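PA0821 (Pseudomonas aeruginosa, PDB 7DRG) probably acts as the immunity protein (antitoxin) that protects the cell from a putative VRR-NUC domain-containing type VI secretion effector. Local coordinates at residues A36-R41 against A180-N185; M103-H108 against K132-A137; G207-T212 against R226-S231. One frame throughout, in Å; residues are numbered along the deposited sequence.

Interaction 1: residues A36-R41 against A180-N185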
ATOM      1  N   ALA B  36      -1.488 -13.189   8.104  1.00 18.88           N
ATOM      2  CA  ALA B  36      -0.127 -13.114   7.552  1.00 19.00           C
ATOM      3  C   ALA B  36       0.883 -12.820   8.656  1.00 23.40           C
ATOM      4  O   ALA B  36       0.574 -12.077   9.521  1.00 21.72           O
ATOM      5  CB  ALA B  36      -0.071 -12.052   6.480  1.00 18.53           C
ATOM      6  N   VAL B  37       2.067 -13.410   8.565  1.00 17.42           N
ATOM      7  CA  VAL B  37       3.115 -13.095   9.563  1.00 19.66           C
ATOM      8  C   VAL B  37       4.435 -12.935   8.820  1.00 17.76           C
ATOM      9  O   VAL B  37       4.745 -13.746   8.012  1.00 17.99           O
ATOM     10  CB  VAL B  37       3.198 -14.107  10.714  1.00 25.87           C
ATOM     11  CG1 VAL B  37       3.435 -15.506  10.221  1.00 26.75           C
ATOM     12  CG2 VAL B  37       4.255 -13.709  11.729  1.00 28.38           C
ATOM     13  N   LEU B  38       5.119 -11.842   9.094  1.00 18.74           N
ATOM     14  CA  LEU B  38       6.416 -11.556   8.463  1.00 16.00           C
ATOM     15  C   LEU B  38       7.473 -12.446   9.111  1.00 17.53           C
ATOM     16  O   LEU B  38       7.577 -12.463  10.304  1.00 19.65           O
ATOM     17  CB  LEU B  38       6.752 -10.070   8.617  1.00 18.80           C
ATOM     18  CG  LEU B  38       7.969  -9.573   7.845  1.00 23.99           C
ATOM     19  CD1 LEU B  38       7.860  -9.808   6.352  1.00 21.81           C
ATOM     20  CD2 LEU B  38       8.250  -8.122   8.150  1.00 28.43           C
ATOM     21  N   CYS B  39       8.213 -13.152   8.281  1.00 17.41           N
ATOM     22  CA  CYS B  39       9.219 -14.063   8.801  1.00 16.30           C
ATOM     23  C   CYS B  39      10.386 -14.133   7.822  1.00 15.70           C
ATOM     24  O   CYS B  39      10.404 -13.458   6.787  1.00 17.57           O
ATOM     25  CB  CYS B  39       8.602 -15.442   9.063  1.00 18.55           C
ATOM     26  SG  CYS B  39       7.951 -16.204   7.566  1.00 21.64           S
ATOM     27  N   LEU B  40      11.382 -14.940   8.177  1.00 15.57           N
ATOM     28  CA  LEU B  40      12.521 -15.214   7.310  1.00 14.09           C
ATOM     29  C   LEU B  40      12.286 -16.574   6.660  1.00 14.74           C
ATOM     30  O   LEU B  40      12.365 -17.608   7.331  1.00 17.74           O
ATOM     31  CB  LEU B  40      13.813 -15.195   8.117  1.00 17.38           C
ATOM     32  CG  LEU B  40      15.090 -15.646   7.416  1.00 17.64           C
ATOM     33  CD1 LEU B  40      15.300 -14.878   6.126  1.00 19.43           C
ATOM     34  CD2 LEU B  40      16.269 -15.447   8.371  1.00 20.48           C
ATOM     35  N   ARG B  41      12.015 -16.572   5.359  1.00 14.34           N
ATOM     36  CA  ARG B  41      11.607 -17.772   4.642  1.00 14.55           C
ATOM     37  C   ARG B  41      12.601 -18.106   3.542  1.00 14.94           C
ATOM     38  O   ARG B  41      13.105 -17.212   2.849  1.00 15.51           O
ATOM     39  CB  ARG B  41      10.213 -17.598   4.032  1.00 15.43           C
ATOM     40  CG  ARG B  41       9.620 -18.874   3.439  1.00 15.23           C
ATOM     41  CD  ARG B  41       8.144 -18.653   3.061  1.00 15.70           C
ATOM     42  NE  ARG B  41       7.984 -17.832   1.862  1.00 18.10           N
ATOM     43  CZ  ARG B  41       6.811 -17.309   1.501  1.00 22.25           C
ATOM     44  NH1 ARG B  41       5.751 -17.514   2.263  1.00 24.12           N
ATOM     45  NH2 ARG B  41       6.700 -16.591   0.394  1.00 22.07           N
ATOM     46  N   ALA B 180      16.049 -16.754  -0.312  1.00 15.02           N
ATOM     47  CA  ALA B 180      15.608 -16.635   1.070  1.00 13.85           C
ATOM     48  C   ALA B 180      15.657 -15.175   1.486  1.00 16.39           C
ATOM     49  O   ALA B 180      16.497 -14.410   1.011  1.00 17.66           O
ATOM     50  CB  ALA B 180      16.470 -17.457   2.029  1.00 14.25           C
ATOM     51  N   GLY B 181      14.754 -14.806   2.385  1.00 15.67           N
ATOM     52  CA  GLY B 181      14.691 -13.438   2.878  1.00 14.23           C
ATOM     53  C   GLY B 181      13.339 -13.208   3.528  1.00 16.25           C
ATOM     54  O   GLY B 181      12.649 -14.152   3.895  1.00 17.16           O
ATOM     55  N   HIS B 182      12.974 -11.940   3.649  1.00 14.99           N
ATOM     56  CA  HIS B 182      11.664 -11.614   4.204  1.00 15.32           C
ATOM     57  C   HIS B 182      10.526 -12.110   3.319  1.00 15.82           C
ATOM     58  O   HIS B 182      10.566 -11.995   2.088  1.00 17.22           O
ATOM     59  CB  HIS B 182      11.534 -10.106   4.391  1.00 16.18           C
ATOM     60  CG  HIS B 182      12.408  -9.555   5.470  1.00 17.78           C
ATOM     61  ND1 HIS B 182      13.662  -9.045   5.218  1.00 19.82           N
ATOM     62  CD2 HIS B 182      12.220  -9.444   6.806  1.00 21.07           C
ATOM     63  CE1 HIS B 182      14.203  -8.628   6.348  1.00 23.59           C
ATOM     64  NE2 HIS B 182      13.352  -8.863   7.329  1.00 20.78           N
ATOM     65  N   ALA B 183       9.501 -12.655   3.965  1.00 15.99           N
ATOM     66  CA  ALA B 183       8.273 -13.060   3.292  1.00 14.11           C
ATOM     67  C   ALA B 183       7.160 -13.121   4.322  1.00 16.30           C
ATOM     68  O   ALA B 183       7.406 -13.219   5.527  1.00 17.61           O
ATOM     69  CB  ALA B 183       8.408 -14.418   2.593  1.00 16.19           C
ATOM     70  N   TYR B 184       5.928 -13.057   3.832  1.00 16.96           N
ATOM     71  CA  TYR B 184       4.761 -13.310   4.665  1.00 17.38           C
ATOM     72  C   TYR B 184       4.310 -14.748   4.477  1.00 17.91           C
ATOM     73  O   TYR B 184       4.002 -15.159   3.354  1.00 20.24           O
ATOM     74  CB  TYR B 184       3.604 -12.369   4.331  1.00 17.40           C
ATOM     75  CG  TYR B 184       3.796 -11.001   4.905  1.00 18.29           C
ATOM     76  CD1 TYR B 184       3.507 -10.739   6.239  1.00 17.50           C
ATOM     77  CD2 TYR B 184       4.319  -9.976   4.132  1.00 19.67           C
ATOM     78  CE1 TYR B 184       3.713  -9.485   6.774  1.00 18.80           C
ATOM     79  CE2 TYR B 184       4.516  -8.714   4.658  1.00 19.73           C
ATOM     80  CZ  TYR B 184       4.220  -8.480   5.979  1.00 23.29           C
ATOM     81  OH  TYR B 184       4.428  -7.231   6.516  1.00 26.08           O
ATOM     82  N   ASN B 185       4.262 -15.505   5.569  1.00 16.48           N
ATOM     83  CA  ASN B 185       3.478 -16.733   5.558  1.00 18.80           C
ATOM     84  C   ASN B 185       2.015 -16.346   5.667  1.00 20.05           C
ATOM     85  O   ASN B 185       1.659 -15.504   6.493  1.00 19.32           O
ATOM     86  CB  ASN B 185       3.860 -17.653   6.717  1.00 18.20           C
ATOM     87  CG  ASN B 185       5.168 -18.366   6.488  1.00 19.88           C
ATOM     88  OD1 ASN B 185       5.616 -18.511   5.348  1.00 19.73           O
ATOM     89  ND2 ASN B 185       5.776 -18.841   7.566  1.00 19.00           N
TER
HETATM   90  O   HOH W   1       3.719 -15.702   0.521  1.00 27.04           O

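Interaction 2: residues M103-H108 against K132-A137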
HETATM    1  N   MSE B 103       4.957 -44.573   1.463  1.00 36.68           N
HETATM    2  CA  MSE B 103       4.737 -44.016   0.137  1.00 31.35           C
HETATM    3  C   MSE B 103       5.731 -44.562  -0.871  1.00 32.54           C
HETATM    4  O   MSE B 103       6.842 -44.949  -0.510  1.00 35.60           O
HETATM    5  CB  MSE B 103       4.814 -42.488   0.195  1.00 27.33           C
HETATM    6  CG  MSE B 103       3.885 -41.911   1.237  1.00 26.66           C
HETATM    7 SE   MSE B 103       4.054 -39.968   1.380  1.00 52.12          SE
HETATM    8  CE  MSE B 103       2.426 -39.448   0.448  1.00 54.22           C
ATOM      9  N   ASP B 104       5.323 -44.620  -2.133  1.00 35.42           N
ATOM     10  CA  ASP B 104       6.228 -45.007  -3.203  1.00 30.22           C
ATOM     11  C   ASP B 104       6.382 -43.843  -4.181  1.00 26.21           C
ATOM     12  O   ASP B 104       5.907 -42.724  -3.938  1.00 27.42           O
ATOM     13  CB  ASP B 104       5.759 -46.296  -3.892  1.00 32.89           C
ATOM     14  CG  ASP B 104       4.362 -46.186  -4.500  1.00 38.93           C
ATOM     15  OD1 ASP B 104       3.889 -45.070  -4.803  1.00 36.38           O
ATOM     16  OD2 ASP B 104       3.722 -47.250  -4.677  1.00 45.09           O
ATOM     17  N   GLU B 105       7.060 -44.117  -5.296  1.00 28.19           N
ATOM     18  CA  GLU B 105       7.461 -43.049  -6.201  1.00 31.00           C
ATOM     19  C   GLU B 105       6.276 -42.359  -6.863  1.00 29.66           C
ATOM     20  O   GLU B 105       6.423 -41.223  -7.324  1.00 29.53           O
ATOM     21  CB  GLU B 105       8.411 -43.588  -7.269  1.00 31.76           C
ATOM     22  CG  GLU B 105       7.814 -44.662  -8.159  1.00 28.49           C
ATOM     23  CD  GLU B 105       8.195 -46.071  -7.726  1.00 40.75           C
ATOM     24  OE1 GLU B 105       8.588 -46.263  -6.553  1.00 37.74           O
ATOM     25  OE2 GLU B 105       8.114 -46.989  -8.572  1.00 42.12           O
ATOM     26  N   ASP B 106       5.110 -43.000  -6.915  1.00 28.05           N
ATOM     27  CA  ASP B 106       3.944 -42.381  -7.532  1.00 27.92           C
ATOM     28  C   ASP B 106       3.061 -41.627  -6.547  1.00 30.68           C
ATOM     29  O   ASP B 106       2.042 -41.063  -6.961  1.00 31.21           O
ATOM     30  CB  ASP B 106       3.116 -43.435  -8.274  1.00 36.05           C
ATOM     31  CG  ASP B 106       3.722 -43.802  -9.609  1.00 48.87           C
ATOM     32  OD1 ASP B 106       4.271 -42.899 -10.278  1.00 50.01           O
ATOM     33  OD2 ASP B 106       3.656 -44.988  -9.990  1.00 51.87           O
ATOM     34  N   ASP B 107       3.420 -41.584  -5.268  1.00 31.02           N
ATOM     35  CA  ASP B 107       2.691 -40.748  -4.327  1.00 28.53           C
ATOM     36  C   ASP B 107       3.197 -39.309  -4.385  1.00 25.74           C
ATOM     37  O   ASP B 107       4.359 -39.049  -4.711  1.00 26.58           O
ATOM     38  CB  ASP B 107       2.824 -41.292  -2.906  1.00 34.14           C
ATOM     39  CG  ASP B 107       2.035 -42.568  -2.700  1.00 38.88           C
ATOM     40  OD1 ASP B 107       0.854 -42.612  -3.108  1.00 45.59           O
ATOM     41  OD2 ASP B 107       2.597 -43.527  -2.135  1.00 36.69           O
ATOM     42  N   HIS B 108       2.300 -38.373  -4.086  1.00 27.30           N
ATOM     43  CA  HIS B 108       2.622 -36.952  -4.039  1.00 26.03           C
ATOM     44  C   HIS B 108       3.054 -36.582  -2.626  1.00 26.73           C
ATOM     45  O   HIS B 108       2.357 -36.895  -1.658  1.00 29.08           O
ATOM     46  CB  HIS B 108       1.403 -36.130  -4.480  1.00 23.86           C
ATOM     47  CG  HIS B 108       1.458 -34.678  -4.113  1.00 32.41           C
ATOM     48  ND1 HIS B 108       2.436 -33.821  -4.573  1.00 35.56           N
ATOM     49  CD2 HIS B 108       0.629 -33.924  -3.351  1.00 33.79           C
ATOM     50  CE1 HIS B 108       2.216 -32.607  -4.100  1.00 34.84           C
ATOM     51  NE2 HIS B 108       1.125 -32.641  -3.357  1.00 31.84           N
ATOM     52  N   LYS B 132       6.495 -33.711  -6.445  1.00 19.20           N
ATOM     53  CA  LYS B 132       5.785 -34.257  -7.597  1.00 18.39           C
ATOM     54  C   LYS B 132       5.895 -35.776  -7.641  1.00 24.49           C
ATOM     55  O   LYS B 132       6.903 -36.360  -7.233  1.00 24.04           O
ATOM     56  CB  LYS B 132       6.334 -33.668  -8.896  1.00 21.77           C
ATOM     57  CG  LYS B 132       6.379 -32.141  -8.913  1.00 21.87           C
ATOM     58  CD  LYS B 132       5.009 -31.552  -8.601  1.00 24.75           C
ATOM     59  CE  LYS B 132       4.045 -31.783  -9.745  1.00 27.35           C
ATOM     60  NZ  LYS B 132       2.673 -31.269  -9.437  1.00 31.38           N
ATOM     61  N   ARG B 133       4.848 -36.411  -8.169  1.00 23.86           N
ATOM     62  CA  ARG B 133       4.849 -37.854  -8.366  1.00 22.26           C
ATOM     63  C   ARG B 133       5.797 -38.240  -9.495  1.00 24.18           C
ATOM     64  O   ARG B 133       6.082 -37.448 -10.398  1.00 24.82           O
ATOM     65  CB  ARG B 133       3.441 -38.352  -8.704  1.00 27.36           C
ATOM     66  CG  ARG B 133       2.363 -37.880  -7.762  1.00 26.07           C
ATOM     67  CD  ARG B 133       0.997 -38.109  -8.387  1.00 32.23           C
ATOM     68  NE  ARG B 133      -0.083 -37.554  -7.583  1.00 31.42           N
ATOM     69  CZ  ARG B 133      -0.704 -38.220  -6.615  1.00 35.28           C
ATOM     70  NH1 ARG B 133      -0.346 -39.462  -6.325  1.00 36.24           N
ATOM     71  NH2 ARG B 133      -1.684 -37.641  -5.933  1.00 36.78           N
ATOM     72  N   SER B 134       6.265 -39.493  -9.451  1.00 22.61           N
ATOM     73  CA  SER B 134       7.169 -39.981 -10.485  1.00 25.37           C
ATOM     74  C   SER B 134       6.591 -39.778 -11.882  1.00 26.57           C
ATOM     75  O   SER B 134       7.288 -39.302 -12.784  1.00 26.27           O
ATOM     76  CB  SER B 134       7.484 -41.461 -10.245  1.00 26.20           C
ATOM     77  OG  SER B 134       8.172 -42.022 -11.348  1.00 35.51           O
ATOM     78  N   TRP B 135       5.315 -40.142 -12.087  1.00 27.87           N
ATOM     79  CA  TRP B 135       4.737 -40.015 -13.425  1.00 28.18           C
ATOM     80  C   TRP B 135       4.520 -38.562 -13.808  1.00 25.72           C
ATOM     81  O   TRP B 135       4.615 -38.217 -14.990  1.00 28.84           O
ATOM     82  CB  TRP B 135       3.421 -40.787 -13.538  1.00 25.83           C
ATOM     83  CG  TRP B 135       2.315 -40.314 -12.646  1.00 27.43           C
ATOM     84  CD1 TRP B 135       1.954 -40.852 -11.449  1.00 27.84           C
ATOM     85  CD2 TRP B 135       1.398 -39.233 -12.891  1.00 25.38           C
ATOM     86  NE1 TRP B 135       0.885 -40.174 -10.927  1.00 30.06           N
ATOM     87  CE2 TRP B 135       0.521 -39.174 -11.790  1.00 28.33           C
ATOM     88  CE3 TRP B 135       1.242 -38.300 -13.925  1.00 26.96           C
ATOM     89  CZ2 TRP B 135      -0.498 -38.235 -11.695  1.00 27.84           C
ATOM     90  CZ3 TRP B 135       0.226 -37.362 -13.831  1.00 29.44           C
ATOM     91  CH2 TRP B 135      -0.633 -37.333 -12.720  1.00 27.89           C
ATOM     92  N   GLN B 136       4.237 -37.701 -12.829  1.00 27.33           N
ATOM     93  CA  GLN B 136       4.141 -36.272 -13.106  1.00 26.32           C
ATOM     94  C   GLN B 136       5.467 -35.731 -13.613  1.00 22.92           C
ATOM     95  O   GLN B 136       5.508 -34.972 -14.591  1.00 27.77           O
ATOM     96  CB  GLN B 136       3.697 -35.524 -11.849  1.00 29.49           C
ATOM     97  CG  GLN B 136       2.203 -35.613 -11.596  1.00 30.61           C
ATOM     98  CD  GLN B 136       1.783 -35.010 -10.267  1.00 33.63           C
ATOM     99  OE1 GLN B 136       2.582 -34.898  -9.339  1.00 29.49           O
ATOM    100  NE2 GLN B 136       0.520 -34.616 -10.173  1.00 32.59           N
ATOM    101  N   ALA B 137       6.567 -36.120 -12.959  1.00 25.33           N
ATOM    102  CA  ALA B 137       7.891 -35.701 -13.403  1.00 24.92           C
ATOM    103  C   ALA B 137       8.191 -36.218 -14.803  1.00 28.09           C
ATOM    104  O   ALA B 137       8.772 -35.500 -15.624  1.00 31.89           O
ATOM    105  CB  ALA B 137       8.961 -36.167 -12.411  1.00 24.77           C
TER
HETATM  106  O   HOH W   2       6.757 -37.524  -4.702  1.00 26.91           O
HETATM  107  O   HOH W   3      -1.049 -42.410  -5.116  1.00 50.30           O

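Interaction 3: residues G207-T212 against R226-S231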
ATOM      1  N   GLY B 207      12.282  -5.678  -0.781  1.00 20.22           N
ATOM      2  CA  GLY B 207      13.005  -6.879  -0.401  1.00 19.61           C
ATOM      3  C   GLY B 207      12.139  -8.056  -0.021  1.00 23.23           C
ATOM      4  O   GLY B 207      12.651  -9.113   0.357  1.00 21.86           O
ATOM      5  N   LEU B 208      10.825  -7.913  -0.120  1.00 18.90           N
ATOM      6  CA  LEU B 208       9.904  -8.965   0.278  1.00 16.94           C
ATOM      7  C   LEU B 208       9.647  -9.912  -0.885  1.00 18.40           C
ATOM      8  O   LEU B 208       9.324  -9.465  -1.989  1.00 21.71           O
ATOM      9  CB  LEU B 208       8.589  -8.337   0.731  1.00 15.97           C
ATOM     10  CG  LEU B 208       7.554  -9.365   1.147  1.00 20.14           C
ATOM     11  CD1 LEU B 208       7.654  -9.571   2.657  1.00 21.44           C
ATOM     12  CD2 LEU B 208       6.168  -8.913   0.692  1.00 22.43           C
ATOM     13  N   ASP B 209       9.756 -11.213  -0.633  1.00 17.67           N
ATOM     14  CA  ASP B 209       9.296 -12.186  -1.609  1.00 18.03           C
ATOM     15  C   ASP B 209       7.786 -12.341  -1.516  1.00 20.89           C
ATOM     16  O   ASP B 209       7.207 -12.271  -0.431  1.00 25.35           O
ATOM     17  CB  ASP B 209       9.963 -13.547  -1.390  1.00 19.43           C
ATOM     18  CG  ASP B 209       9.464 -14.593  -2.367  1.00 23.11           C
ATOM     19  OD1 ASP B 209       9.551 -14.340  -3.588  1.00 23.80           O
ATOM     20  OD2 ASP B 209       8.982 -15.659  -1.917  1.00 23.48           O
ATOM     21  N   VAL B 210       7.152 -12.577  -2.670  1.00 21.29           N
ATOM     22  CA  VAL B 210       5.702 -12.680  -2.787  1.00 19.18           C
ATOM     23  C   VAL B 210       5.358 -13.915  -3.606  1.00 21.19           C
ATOM     24  O   VAL B 210       6.088 -14.288  -4.528  1.00 23.83           O
ATOM     25  CB  VAL B 210       5.111 -11.408  -3.444  1.00 24.38           C
ATOM     26  CG1 VAL B 210       3.625 -11.561  -3.729  1.00 39.82           C
ATOM     27  CG2 VAL B 210       5.367 -10.200  -2.559  1.00 27.17           C
ATOM     28  N   GLY B 211       4.244 -14.554  -3.262  1.00 21.75           N
ATOM     29  CA  GLY B 211       3.678 -15.608  -4.083  1.00 24.35           C
ATOM     30  C   GLY B 211       3.825 -16.982  -3.446  1.00 22.11           C
ATOM     31  O   GLY B 211       4.292 -17.137  -2.317  1.00 25.57           O
ATOM     32  N   THR B 212       3.391 -17.985  -4.209  1.00 19.93           N
ATOM     33  CA  THR B 212       3.313 -19.372  -3.752  1.00 21.02           C
ATOM     34  C   THR B 212       4.162 -20.234  -4.682  1.00 22.27           C
ATOM     35  O   THR B 212       3.753 -20.534  -5.807  1.00 22.27           O
ATOM     36  CB  THR B 212       1.862 -19.844  -3.724  1.00 24.28           C
ATOM     37  OG1 THR B 212       1.095 -18.952  -2.907  1.00 27.44           O
ATOM     38  CG2 THR B 212       1.779 -21.238  -3.143  1.00 25.40           C
ATOM     39  N   ARG B 226      15.922 -19.877 -15.792  1.00 24.36           N
ATOM     40  CA  ARG B 226      15.950 -18.508 -15.293  1.00 24.46           C
ATOM     41  C   ARG B 226      15.578 -18.516 -13.816  1.00 23.26           C
ATOM     42  O   ARG B 226      15.291 -19.567 -13.240  1.00 22.66           O
ATOM     43  CB  ARG B 226      15.013 -17.618 -16.117  1.00 24.68           C
ATOM     44  CG  ARG B 226      15.462 -17.497 -17.564  1.00 31.27           C
ATOM     45  CD  ARG B 226      14.788 -16.381 -18.311  1.00 43.32           C
ATOM     46  NE  ARG B 226      15.524 -16.101 -19.540  1.00 45.78           N
ATOM     47  CZ  ARG B 226      15.563 -14.914 -20.130  1.00 49.36           C
ATOM     48  NH1 ARG B 226      14.901 -13.893 -19.604  1.00 50.58           N
ATOM     49  NH2 ARG B 226      16.266 -14.750 -21.242  1.00 54.24           N
ATOM     50  N   ILE B 227      15.596 -17.334 -13.188  1.00 21.39           N
ATOM     51  CA  ILE B 227      15.247 -17.205 -11.777  1.00 21.28           C
ATOM     52  C   ILE B 227      14.135 -16.181 -11.594  1.00 22.29           C
ATOM     53  O   ILE B 227      13.964 -15.254 -12.393  1.00 23.65           O
ATOM     54  CB  ILE B 227      16.454 -16.816 -10.893  1.00 19.91           C
ATOM     55  CG1 ILE B 227      17.027 -15.458 -11.315  1.00 24.02           C
ATOM     56  CG2 ILE B 227      17.515 -17.908 -10.915  1.00 20.54           C
ATOM     57  CD1 ILE B 227      18.098 -14.947 -10.380  1.00 24.95           C
ATOM     58  N   LYS B 228      13.382 -16.356 -10.508  1.00 16.88           N
ATOM     59  CA  LYS B 228      12.294 -15.444 -10.186  1.00 17.83           C
ATOM     60  C   LYS B 228      12.810 -14.143  -9.591  1.00 20.12           C
ATOM     61  O   LYS B 228      12.378 -13.052  -9.984  1.00 19.30           O
ATOM     62  CB  LYS B 228      11.334 -16.123  -9.210  1.00 20.41           C
ATOM     63  CG  LYS B 228      10.187 -15.242  -8.729  1.00 22.74           C
ATOM     64  CD  LYS B 228       9.592 -15.863  -7.476  1.00 24.65           C
ATOM     65  CE  LYS B 228       8.575 -14.959  -6.812  1.00 29.13           C
ATOM     66  NZ  LYS B 228       8.119 -15.550  -5.518  1.00 27.50           N
ATOM     67  N   THR B 229      13.719 -14.236  -8.627  1.00 20.50           N
ATOM     68  CA  THR B 229      14.100 -13.061  -7.863  1.00 20.21           C
ATOM     69  C   THR B 229      15.403 -13.332  -7.132  1.00 20.51           C
ATOM     70  O   THR B 229      15.770 -14.483  -6.875  1.00 19.98           O
ATOM     71  CB  THR B 229      13.015 -12.672  -6.848  1.00 22.07           C
ATOM     72  OG1 THR B 229      13.384 -11.451  -6.196  1.00 19.48           O
ATOM     73  CG2 THR B 229      12.863 -13.764  -5.788  1.00 23.83           C
ATOM     74  N   VAL B 230      16.090 -12.247  -6.808  1.00 20.14           N
ATOM     75  CA  VAL B 230      17.145 -12.281  -5.809  1.00 19.00           C
ATOM     76  C   VAL B 230      16.535 -11.901  -4.464  1.00 20.63           C
ATOM     77  O   VAL B 230      15.461 -11.298  -4.388  1.00 19.44           O
ATOM     78  CB  VAL B 230      18.313 -11.344  -6.185  1.00 21.26           C
ATOM     79  CG1 VAL B 230      18.726 -11.559  -7.634  1.00 22.52           C
ATOM     80  CG2 VAL B 230      17.926  -9.880  -5.950  1.00 19.86           C
ATOM     81  N   SER B 231      17.213 -12.274  -3.387  1.00 18.22           N
ATOM     82  CA  SER B 231      16.840 -11.804  -2.057  1.00 18.47           C
ATOM     83  C   SER B 231      18.099 -11.839  -1.205  1.00 18.92           C
ATOM     84  O   SER B 231      19.211 -11.781  -1.736  1.00 19.62           O
ATOM     85  CB  SER B 231      15.689 -12.640  -1.473  1.00 20.05           C
ATOM     86  OG  SER B 231      15.119 -11.957  -0.363  1.00 19.02           O
TER
HETATM   87  O   HOH W   4       8.141 -17.664  -3.524  1.00 26.19           O

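Interaction 1: residues A36-R41 against A180-N185
Two neighbouring strands of an antiparallel sheet meet here, Val37, Cys39 and Arg41 of 36-41 pairing with Asn185, Ala183 and Gly181 of 180-185 as hydrogen-bonded pairs. Six backbone bonds run the length of the pairing; among them Cys39 N reaches Ala183 O at 2.9 Å and Arg41 N reaches Gly181 O with an N-H...O angle of 168°. The pairing runs up to Gly181, where the chain turns a corner. On the face with Leu38 and Tyr184, a non-hydrogen-bonded pair, the leucine covers one side of the phenol ring: its CD1 lies 4.0 Å from the ring centroid of Tyr184, a CH-pi contact displaced toward the rim, while CB of Leu38 meets CE1 of Tyr184.

On the face with Cys39, Ala183 and Asn185, Arg41 leaves the strand with CG anti to the backbone N (chi1 -171°), then bends at chi3, and its guanidinium lies over Ala183, whose CB sits 3.5 Å from CZ of Arg41. NH1 of Arg41 donates to Asn185 OD1 at 3.2 Å, in the plane of the amide carbonyl and near that of the guanidinium, the two groups turned 30° apart. A water accepts from Arg41 NH2 and lies 2.9 Å from Tyr184 O, to which it can donate; the arginine also makes long, weak ion pairs with Asp209 and Glu147. The amide nitrogen of Asn185 lies 3.4 Å from Cys39 SG and is held by Gly123 O and Ser149 OG.

Strand 19-22 flanks 36-41 through Ile20, and the phenol hydroxyl of Tyr184 is hydrogen-bonded to Leu17 O. Helix 152-157 packs on Leu38, Leu40 and His182, while strand 144-151 contributes Ser149 beside Cys39 and Arg41.

Interaction 2: residues M103-H108 against K132-A137
Arg133 at the N-cap position of helix 134-139 reaches across to the loop residues Asp106 to His108. Arg133 CB lies 3.5 Å from Asp106 O, and CG and CD stay close to that same oxygen as the chain runs extended from CG to NE. NE and CZ then pass beside His108, where CB covers one face of the guanidinium, 3.7 Å from CZ of Arg133. At the tip, Arg133 NH1 donates to Asp106 O at 2.9 Å, in the plane of the carbonyl and near that of the guanidinium; NH2 also packs against His108 CB.

Next to the arginine, Ser134 N donates to Glu105 O at 2.7 Å, and a longer, weak bond joins Trp135 N to Asp106 OD1. That carboxylate oxygen of Asp106 also sits at the indole edge, 3.3 Å from Trp135 CD1. Asp104 to Asp107 form a type I turn, with an Asx turn at Asp104, and the carbonyls of Glu105 and Asp106 belong to it.

The contact joins the loop between helix 96-101 and strand 109-114 to the start of helix 134-139, two residues after strand 126-131. There His108 ND1 is hydrogen-bonded to Gly131 O, and the imidazole meets Tyr130 edge-to-face.

Interaction 3: residues G207-T212 against R226-S231
Gly207 opens the contact loosely, its carbonyl O lying 3.8 Å from Ser231 OG, a hydroxyl whose weak hydrogen bond goes to Ala180 O. Two residues on, Asp209 holds CG anti to the backbone N (chi1 178°), and its carboxylate meets the ammonium of Lys228. The salt bridge from Lys228 NZ to Asp209 OD1 spans 2.7 Å and arrives on the syn side, 16° out of the carboxylate plane, the two side chains crossing at about a right angle. Thr229 CG2 lies 4.0 Å from Asp209 OD1. Val210 follows with its backbone: its O accepts from Lys228 NZ at 2.6 Å, the donor tilted 26° from the carbonyl plane. Lys228 reaches both on an extended chain, and Trp327 of helix 321-328 packs against Asp209, Val210 and Lys228.

A water donates to Asp209 OD2 and lies near Lys228 NZ, bridging the ion pair a second time. The buried lysine nitrogen is thus gripped by a carboxylate and a carbonyl, while its weak bonds to that water and Tyr179 OH probably share the remaining proton. With Arg41 NH2 in a long, weak ion pair to Asp209 OD2, such surroundings would probably stabilise a protonated lysine and a charged aspartate together.

Overall arrangement
From the N terminus the chain passes helix 4-13 and strand 19-22 before strand 34-46, which pairs with strand 182-186, so that interaction 1 closes a loop of 138 residues. Interaction 2 is nested inside that loop, a shorter closure around strands 109-114 and 126-131, and the two do not touch. Interaction 3 follows in series, closing the short segment that contains helix 213-216 before strand 233-237. It abuts interaction 1, with centres 12 Å apart: His182 O and Asp209 N form a probable hydrogen bond. Interactions 1 and 3 tie strands 34-46 and 182-186 to the loops on both sides of helix 213-216, while interaction 2 lies farther from the chain centre.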